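Local coordinates for decapping and exoribonuclease protein 1 (Kluyveromyces lactis, PDB 4GPS), which removes the NAD cap from the 5' end of capped RNAs and has decapping and 5'-3' exoribonuclease activity, at residues P114-C117 with T118-D122. Residues are numbered along the deposited sequence; the frame is centred on the assembly and turned at random.
Sequences PEVC and TYIKD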
ATOM      1  N   PRO A 114     -18.911 -15.918  -2.465  1.00 52.24           N
ATOM      2  CA  PRO A 114     -20.020 -15.448  -3.315  1.00 54.49           C
ATOM      3  C   PRO A 114     -21.176 -14.721  -2.592  1.00 52.28           C
ATOM      4  O   PRO A 114     -21.732 -13.753  -3.116  1.00 46.39           O
ATOM      5  CB  PRO A 114     -20.451 -16.718  -4.071  1.00 54.17           C
ATOM      6  CG  PRO A 114     -20.005 -17.846  -3.173  1.00 53.58           C
ATOM      7  CD  PRO A 114     -18.692 -17.371  -2.609  1.00 52.26           C
ATOM      8  N   GLU A 115     -21.516 -15.170  -1.389  1.00 51.88           N
ATOM      9  CA  GLU A 115     -22.573 -14.522  -0.615  1.00 54.18           C
ATOM     10  C   GLU A 115     -22.152 -13.072  -0.385  1.00 53.23           C
ATOM     11  O   GLU A 115     -22.987 -12.165  -0.416  1.00 49.52           O
ATOM     12  CB  GLU A 115     -22.775 -15.218   0.743  1.00 58.21           C
ATOM     13  CG  GLU A 115     -23.060 -16.697   0.632  1.00 63.58           C
ATOM     14  CD  GLU A 115     -21.795 -17.544   0.606  1.00 69.64           C
ATOM     15  OE1 GLU A 115     -20.796 -17.138  -0.025  1.00 72.23           O
ATOM     16  OE2 GLU A 115     -21.804 -18.632   1.217  1.00 76.58           O
ATOM     17  N   VAL A 116     -20.848 -12.878  -0.159  1.00 48.74           N
ATOM     18  CA  VAL A 116     -20.282 -11.561   0.053  1.00 47.29           C
ATOM     19  C   VAL A 116     -20.269 -10.737  -1.260  1.00 49.18           C
ATOM     20  O   VAL A 116     -20.579  -9.543  -1.244  1.00 48.87           O
ATOM     21  CB  VAL A 116     -18.839 -11.682   0.653  1.00 47.93           C
ATOM     22  CG1 VAL A 116     -18.147 -10.323   0.680  1.00 40.54           C
ATOM     23  CG2 VAL A 116     -18.907 -12.267   2.058  1.00 44.00           C
ATOM     24  N   CYS A 117     -19.917 -11.347  -2.395  1.00 48.53           N
ATOM     25  CA  CYS A 117     -19.899 -10.587  -3.662  1.00 48.14           C
ATOM     26  C   CYS A 117     -21.310 -10.156  -3.981  1.00 48.15           C
ATOM     27  O   CYS A 117     -21.540  -9.037  -4.458  1.00 47.99           O
ATOM     28  CB  CYS A 117     -19.371 -11.425  -4.837  1.00 47.74           C
ATOM     29  SG  CYS A 117     -17.694 -12.060  -4.647  1.00 53.84           S
ATOM     30  N   THR A 118     -22.253 -11.062  -3.723  1.00 49.27           N
ATOM     31  CA  THR A 118     -23.677 -10.795  -3.947  1.00 51.03           C
ATOM     32  C   THR A 118     -24.156  -9.672  -2.994  1.00 49.76           C
ATOM     33  O   THR A 118     -24.898  -8.776  -3.390  1.00 46.94           O
ATOM     34  CB  THR A 118     -24.536 -12.092  -3.732  1.00 52.16           C
ATOM     35  OG1 THR A 118     -24.253 -13.038  -4.783  1.00 48.48           O
ATOM     36  CG2 THR A 118     -26.044 -11.757  -3.703  1.00 49.31           C
ATOM     37  N   TYR A 119     -23.739  -9.731  -1.736  1.00 45.90           N
ATOM     38  CA  TYR A 119     -24.106  -8.692  -0.813  1.00 45.19           C
ATOM     39  C   TYR A 119     -23.592  -7.350  -1.323  1.00 50.38           C
ATOM     40  O   TYR A 119     -24.279  -6.355  -1.218  1.00 48.40           O
ATOM     41  CB  TYR A 119     -23.488  -8.932   0.549  1.00 47.07           C
ATOM     42  CG  TYR A 119     -23.730  -7.768   1.486  1.00 49.88           C
ATOM     43  CD1 TYR A 119     -25.020  -7.493   1.982  1.00 49.57           C
ATOM     44  CD2 TYR A 119     -22.682  -6.932   1.874  1.00 47.50           C
ATOM     45  CE1 TYR A 119     -25.248  -6.408   2.848  1.00 45.06           C
ATOM     46  CE2 TYR A 119     -22.903  -5.847   2.739  1.00 47.18           C
ATOM     47  CZ  TYR A 119     -24.176  -5.597   3.211  1.00 46.44           C
ATOM     48  OH  TYR A 119     -24.376  -4.524   4.032  1.00 52.63           O
ATOM     49  N   ILE A 120     -22.369  -7.319  -1.850  1.00 49.47           N
ATOM     50  CA  ILE A 120     -21.802  -6.071  -2.337  1.00 48.36           C
ATOM     51  C   ILE A 120     -22.554  -5.541  -3.551  1.00 51.93           C
ATOM     52  O   ILE A 120     -22.788  -4.335  -3.663  1.00 49.77           O
ATOM     53  CB  ILE A 120     -20.308  -6.249  -2.702  1.00 49.19           C
ATOM     54  CG1 ILE A 120     -19.481  -6.392  -1.421  1.00 46.84           C
ATOM     55  CG2 ILE A 120     -19.804  -5.063  -3.547  1.00 49.18           C
ATOM     56  CD1 ILE A 120     -18.087  -6.891  -1.661  1.00 41.48           C
ATOM     57  N   LYS A 121     -22.937  -6.445  -4.450  1.00 51.67           N
ATOM     58  CA  LYS A 121     -23.656  -6.075  -5.668  1.00 52.35           C
ATOM     59  C   LYS A 121     -25.083  -5.588  -5.459  1.00 53.10           C
ATOM     60  O   LYS A 121     -25.527  -4.649  -6.116  1.00 53.53           O
ATOM     61  CB  LYS A 121     -23.680  -7.265  -6.638  1.00 58.43           C
ATOM     62  CG  LYS A 121     -24.644  -7.122  -7.832  1.00 61.06           C
ATOM     63  CD  LYS A 121     -24.586  -8.371  -8.724  1.00 64.20           C
ATOM     64  CE  LYS A 121     -25.725  -8.404  -9.740  1.00 71.00           C
ATOM     65  NZ  LYS A 121     -27.096  -8.451  -9.120  1.00 72.43           N
ATOM     66  N   ASP A 122     -25.808  -6.223  -4.548  1.00 52.99           N
ATOM     67  CA  ASP A 122     -27.199  -5.854  -4.311  1.00 54.78           C
ATOM     68  C   ASP A 122     -27.366  -4.903  -3.145  1.00 54.73           C
ATOM     69  O   ASP A 122     -28.428  -4.340  -2.966  1.00 59.05           O
ATOM     70  CB  ASP A 122     -28.060  -7.109  -4.046  1.00 55.49           C
ATOM     71  CG  ASP A 122     -28.089  -8.086  -5.243  1.00 63.94           C
ATOM     72  OD1 ASP A 122     -27.998  -7.602  -6.411  1.00 64.44           O
ATOM     73  OD2 ASP A 122     -28.222  -9.330  -5.013  1.00 61.03           O
TER
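Tyr119 meets the preceding turn through its CB, which lies 3.4 Å from Glu115 O, while its ring swings off the helix. CG is anti to the backbone N (chi1 173°), and the ring stacks with that of Trp125. Its OH makes a weak hydrogen bond to Leu341 O. The carboxylate of Glu115 turns back to Arg113, where OE2 forms a salt bridge. At the other end, the carboxylate of Asp122 takes Lys121 NZ on the syn side of OD1, 3.0 Å away. The Lys121 chain bends at its last torsion (chi4 -62°) to get there. This is one α-helix, 114-122, in a PD-(D/E)XK nuclease of the DXO/Dom3Z family. Four successive i to i+4 bonds join its two halves, from Thr118 N to Pro114 O through Lys121 N to Cys117 O. Thr118 OG1 also lies 3.1 Å from Pro114 O. On the inner face, Val116 CG1 and Ile120 CD1 touch at 4.2 Å, one turn apart. Both side chains pack on Leu327 of strand 325-331, and Ile120 also touches Asn285. The Val116 side chain is about 7 Å from that of Ile294, a residue of the divalent metal site.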